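Long-range contact in putative hydrolase (Chloroflexus aurantiacus J-10-fl, PDB 3CMN), which is probably a zinc-dependent hydrolase of the zincin-like metallopeptidase family, crystallised here without metal, although its substrate is unknown: residues E191-Y201 / V339-P347. Sequence-based numbering, arbitrary orientation.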
loop_
_atom_site.group_PDB
_atom_site.type_symbol
_atom_site.label_atom_id
_atom_site.label_comp_id
_atom_site.label_asym_id
_atom_site.label_seq_id
_atom_site.Cartn_x
_atom_site.Cartn_y
_atom_site.Cartn_z
ATOM N N GLU A 191 -4.618 -4.680 -7.588
ATOM C CA GLU A 191 -3.791 -5.733 -7.014
ATOM C C GLU A 191 -4.429 -6.362 -5.777
ATOM O O GLU A 191 -4.288 -7.563 -5.542
ATOM C CB GLU A 191 -2.407 -5.193 -6.652
ATOM C CG GLU A 191 -1.639 -4.594 -7.821
ATOM C CD GLU A 191 -0.272 -4.082 -7.408
ATOM O OE1 GLU A 191 0.659 -4.898 -7.267
ATOM O OE2 GLU A 191 -0.135 -2.858 -7.206
ATOM N N PHE A 192 -5.138 -5.554 -4.993
ATOM C CA PHE A 192 -5.789 -6.052 -3.788
ATOM C C PHE A 192 -7.207 -6.546 -3.980
ATOM O O PHE A 192 -7.692 -7.335 -3.168
ATOM C CB PHE A 192 -5.813 -4.981 -2.686
ATOM C CG PHE A 192 -4.524 -4.860 -1.924
ATOM C CD1 PHE A 192 -3.570 -3.925 -2.293
ATOM C CD2 PHE A 192 -4.254 -5.706 -0.854
ATOM C CE1 PHE A 192 -2.368 -3.827 -1.617
ATOM C CE2 PHE A 192 -3.044 -5.618 -0.163
ATOM C CZ PHE A 192 -2.100 -4.674 -0.549
ATOM N N GLU A 193 -7.874 -6.096 -5.038
ATOM C CA GLU A 193 -9.265 -6.477 -5.254
ATOM C C GLU A 193 -9.621 -7.182 -6.558
ATOM O O GLU A 193 -10.639 -7.862 -6.622
ATOM C CB GLU A 193 -10.147 -5.236 -5.083
ATOM C CG GLU A 193 -9.898 -4.518 -3.757
ATOM C CD GLU A 193 -10.475 -3.110 -3.720
ATOM O OE1 GLU A 193 -10.159 -2.322 -4.634
ATOM O OE2 GLU A 193 -11.234 -2.788 -2.778
ATOM N N ALA A 194 -8.804 -7.031 -7.596
ATOM C CA ALA A 194 -9.106 -7.677 -8.873
ATOM C C ALA A 194 -8.909 -9.201 -8.805
ATOM O O ALA A 194 -9.466 -9.935 -9.613
ATOM C CB ALA A 194 -8.244 -7.068 -9.987
ATOM N N TYR A 195 -8.108 -9.664 -7.848
ATOM C CA TYR A 195 -7.859 -11.087 -7.650
ATOM C C TYR A 195 -8.382 -11.367 -6.254
ATOM O O TYR A 195 -7.732 -11.055 -5.272
ATOM C CB TYR A 195 -6.360 -11.369 -7.732
ATOM C CG TYR A 195 -5.700 -10.616 -8.863
ATOM C CD1 TYR A 195 -4.979 -9.450 -8.616
ATOM C CD2 TYR A 195 -5.877 -11.013 -10.192
ATOM C CE1 TYR A 195 -4.454 -8.690 -9.661
ATOM C CE2 TYR A 195 -5.359 -10.261 -11.248
ATOM C CZ TYR A 195 -4.648 -9.093 -10.973
ATOM O OH TYR A 195 -4.138 -8.320 -12.002
ATOM N N PRO A 196 -9.581 -11.954 -6.149
ATOM C CA PRO A 196 -10.213 -12.267 -4.858
ATOM C C PRO A 196 -9.380 -13.007 -3.812
ATOM O O PRO A 196 -9.559 -12.788 -2.613
ATOM C CB PRO A 196 -11.458 -13.049 -5.268
ATOM C CG PRO A 196 -11.805 -12.426 -6.587
ATOM C CD PRO A 196 -10.453 -12.361 -7.264
ATOM N N TRP A 197 -8.474 -13.875 -4.246
ATOM C CA TRP A 197 -7.660 -14.608 -3.279
ATOM C C TRP A 197 -6.630 -13.777 -2.504
ATOM O O TRP A 197 -6.197 -14.174 -1.421
ATOM C CB TRP A 197 -6.920 -15.758 -3.957
ATOM C CG TRP A 197 -5.964 -15.337 -5.034
ATOM C CD1 TRP A 197 -6.204 -15.329 -6.379
ATOM C CD2 TRP A 197 -4.587 -14.948 -4.873
ATOM N NE1 TRP A 197 -5.064 -14.979 -7.061
ATOM C CE2 TRP A 197 -4.057 -14.740 -6.165
ATOM C CE3 TRP A 197 -3.752 -14.757 -3.764
ATOM C CZ2 TRP A 197 -2.732 -14.355 -6.381
ATOM C CZ3 TRP A 197 -2.440 -14.376 -3.976
ATOM C CH2 TRP A 197 -1.939 -14.179 -5.280
ATOM N N VAL A 198 -6.240 -12.628 -3.036
ATOM C CA VAL A 198 -5.208 -11.851 -2.370
ATOM C C VAL A 198 -5.480 -11.494 -0.909
ATOM O O VAL A 198 -4.633 -11.738 -0.056
ATOM C CB VAL A 198 -4.847 -10.585 -3.186
ATOM C CG1 VAL A 198 -3.678 -9.843 -2.518
ATOM C CG2 VAL A 198 -4.430 -10.992 -4.600
ATOM N N ARG A 199 -6.643 -10.927 -0.610
ATOM C CA ARG A 199 -6.958 -10.576 0.772
ATOM C C ARG A 199 -7.214 -11.812 1.633
ATOM O O ARG A 199 -6.876 -11.832 2.812
ATOM C CB ARG A 199 -8.150 -9.608 0.824
ATOM C CG ARG A 199 -7.716 -8.145 0.703
ATOM C CD ARG A 199 -8.879 -7.184 0.460
ATOM N NE ARG A 199 -8.412 -5.801 0.371
ATOM C CZ ARG A 199 -9.107 -4.804 -0.169
ATOM N NH1 ARG A 199 -10.311 -5.026 -0.675
ATOM N NH2 ARG A 199 -8.586 -3.585 -0.220
ATOM N N THR A 200 -7.797 -12.850 1.038
ATOM C CA THR A 200 -8.055 -14.087 1.760
ATOM C C THR A 200 -6.704 -14.649 2.179
ATOM O O THR A 200 -6.491 -14.998 3.344
ATOM C CB THR A 200 -8.760 -15.121 0.863
ATOM O OG1 THR A 200 -9.983 -14.566 0.369
ATOM C CG2 THR A 200 -9.065 -16.410 1.653
ATOM N N TYR A 201 -5.792 -14.722 1.213
ATOM C CA TYR A 201 -4.448 -15.229 1.439
ATOM C C TYR A 201 -3.674 -14.347 2.410
ATOM O O TYR A 201 -2.871 -14.844 3.209
ATOM C CB TYR A 201 -3.699 -15.312 0.111
ATOM C CG TYR A 201 -2.250 -15.722 0.246
ATOM C CD1 TYR A 201 -1.897 -16.952 0.812
ATOM C CD2 TYR A 201 -1.229 -14.884 -0.197
ATOM C CE1 TYR A 201 -0.562 -17.333 0.930
ATOM C CE2 TYR A 201 0.105 -15.255 -0.084
ATOM C CZ TYR A 201 0.437 -16.482 0.479
ATOM O OH TYR A 201 1.770 -16.836 0.573
ATOM N N VAL A 339 1.462 -14.683 -11.966
ATOM C CA VAL A 339 1.680 -14.555 -10.535
ATOM C C VAL A 339 0.347 -14.255 -9.811
ATOM O O VAL A 339 0.233 -14.482 -8.612
ATOM C CB VAL A 339 2.731 -13.432 -10.251
ATOM C CG1 VAL A 339 2.100 -12.033 -10.417
ATOM C CG2 VAL A 339 3.334 -13.619 -8.883
ATOM N N TRP A 340 -0.656 -13.777 -10.560
ATOM C CA TRP A 340 -1.979 -13.415 -10.016
ATOM C C TRP A 340 -3.047 -14.514 -10.071
ATOM O O TRP A 340 -4.206 -14.271 -9.727
ATOM C CB TRP A 340 -2.558 -12.194 -10.759
ATOM C CG TRP A 340 -1.786 -10.924 -10.600
ATOM C CD1 TRP A 340 -1.199 -10.191 -11.596
ATOM C CD2 TRP A 340 -1.493 -10.240 -9.371
ATOM N NE1 TRP A 340 -0.554 -9.099 -11.063
ATOM C CE2 TRP A 340 -0.716 -9.104 -9.701
ATOM C CE3 TRP A 340 -1.805 -10.478 -8.021
ATOM C CZ2 TRP A 340 -0.246 -8.209 -8.735
ATOM C CZ3 TRP A 340 -1.337 -9.586 -7.059
ATOM C CH2 TRP A 340 -0.562 -8.464 -7.423
ATOM N N GLU A 341 -2.680 -15.705 -10.528
ATOM C CA GLU A 341 -3.650 -16.788 -10.626
ATOM C C GLU A 341 -3.948 -17.455 -9.300
ATOM O O GLU A 341 -5.058 -17.926 -9.085
ATOM C CB GLU A 341 -3.170 -17.841 -11.620
ATOM C CG GLU A 341 -3.039 -17.312 -13.033
ATOM C CD GLU A 341 -2.435 -18.316 -13.989
ATOM O OE1 GLU A 341 -1.302 -18.772 -13.739
ATOM O OE2 GLU A 341 -3.092 -18.649 -14.995
ATOM N N ARG A 342 -2.957 -17.476 -8.410
ATOM C CA ARG A 342 -3.097 -18.124 -7.111
ATOM C C ARG A 342 -1.905 -17.794 -6.198
ATOM O O ARG A 342 -0.848 -17.376 -6.672
ATOM C CB ARG A 342 -3.187 -19.643 -7.325
ATOM C CG ARG A 342 -1.912 -20.283 -7.904
ATOM C CD ARG A 342 -2.098 -21.771 -8.287
ATOM N NE ARG A 342 -3.099 -21.950 -9.339
ATOM C CZ ARG A 342 -4.406 -22.107 -9.128
ATOM N NH1 ARG A 342 -4.890 -22.127 -7.895
ATOM N NH2 ARG A 342 -5.240 -22.202 -10.161
ATOM N N PRO A 343 -2.059 -17.988 -4.875
ATOM C CA PRO A 343 -0.971 -17.697 -3.933
ATOM C C PRO A 343 0.285 -18.485 -4.260
ATOM O O PRO A 343 1.408 -18.006 -4.080
ATOM C CB PRO A 343 -1.555 -18.107 -2.580
ATOM C CG PRO A 343 -3.014 -17.828 -2.742
ATOM C CD PRO A 343 -3.293 -18.346 -4.151
ATOM N N GLU A 344 0.081 -19.704 -4.750
ATOM C CA GLU A 344 1.176 -20.596 -5.112
ATOM C C GLU A 344 2.064 -20.064 -6.219
ATOM O O GLU A 344 3.236 -20.445 -6.312
ATOM C CB GLU A 344 0.625 -21.967 -5.516
ATOM C CG GLU A 344 0.661 -22.998 -4.407
ATOM C CD GLU A 344 -0.098 -22.558 -3.161
ATOM O OE1 GLU A 344 -1.302 -22.222 -3.276
ATOM O OE2 GLU A 344 0.514 -22.557 -2.067
ATOM N N ASN A 345 1.514 -19.199 -7.066
ATOM C CA ASN A 345 2.288 -18.633 -8.174
ATOM C C ASN A 345 3.100 -17.403 -7.794
ATOM O O ASN A 345 3.775 -16.823 -8.640
ATOM C CB ASN A 345 1.372 -18.301 -9.358
ATOM C CG ASN A 345 0.906 -19.540 -10.092
ATOM O OD1 ASN A 345 1.296 -20.652 -9.745
ATOM N ND2 ASN A 345 0.071 -19.355 -11.110
ATOM N N LEU A 346 3.022 -16.997 -6.529
ATOM C CA LEU A 346 3.791 -15.844 -6.066
ATOM C C LEU A 346 5.201 -16.355 -5.883
ATOM O O LEU A 346 5.401 -17.488 -5.458
ATOM C CB LEU A 346 3.287 -15.332 -4.714
ATOM C CG LEU A 346 1.905 -14.701 -4.585
ATOM C CD1 LEU A 346 1.609 -14.497 -3.118
ATOM C CD2 LEU A 346 1.849 -13.376 -5.343
ATOM N N PRO A 347 6.200 -15.534 -6.208
ATOM C CA PRO A 347 7.577 -15.998 -6.037
ATOM C C PRO A 347 7.966 -15.973 -4.569
ATOM O O PRO A 347 7.322 -15.299 -3.759
ATOM C CB PRO A 347 8.381 -14.989 -6.844
ATOM C CG PRO A 347 7.619 -13.722 -6.605
ATOM C CD PRO A 347 6.169 -14.178 -6.779
#
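Tyr195 lays its phenol ring over the indole of Trp340 in an offset stack, with the planes only 3° apart and Tyr195 CE1 3.4 Å from Trp340 CD2. In this mostly helical protein of the zincin-like metallopeptidase family, the pair joins the turn between helices 174-193 and 197-210 to the loop after helix 333-336, and illustrates how aromatic side chains can tie the corner between two consecutive helices to a remote loop. Trp340 CB sits over the same face of Tyr195, while Ala194 CB backs the other. At the far rim of the Trp340 indole, Glu191 OE1 approaches CZ2 at 3.7 Å, near the ring plane, its carboxylate almost perpendicular to the ring. The Glu191 side chain also touches the HExxH pattern on helix 174-193, consistent with a zinc site though no metal is bound to it here, and Tyr267 meets Trp340 edge to face.

With Trp197 CG between the backbone N and the carbonyl carbon (chi1 61°), the indole is turned across the 339-347 loop, and one face receives Arg342 CA and the Pro343 ring. Pro343 also serves Tyr201, placing CB over the centre of that ring, whose OH bonds to Arg256; Leu346 CD1 reaches Tyr201 CE2. The one hydrogen bond between the segments runs from Trp197 NE1 to Trp340 O, 2.9 Å away: the oxygen lies close to the indole plane, whereas NE1 stands 60° out of the carbonyl plane.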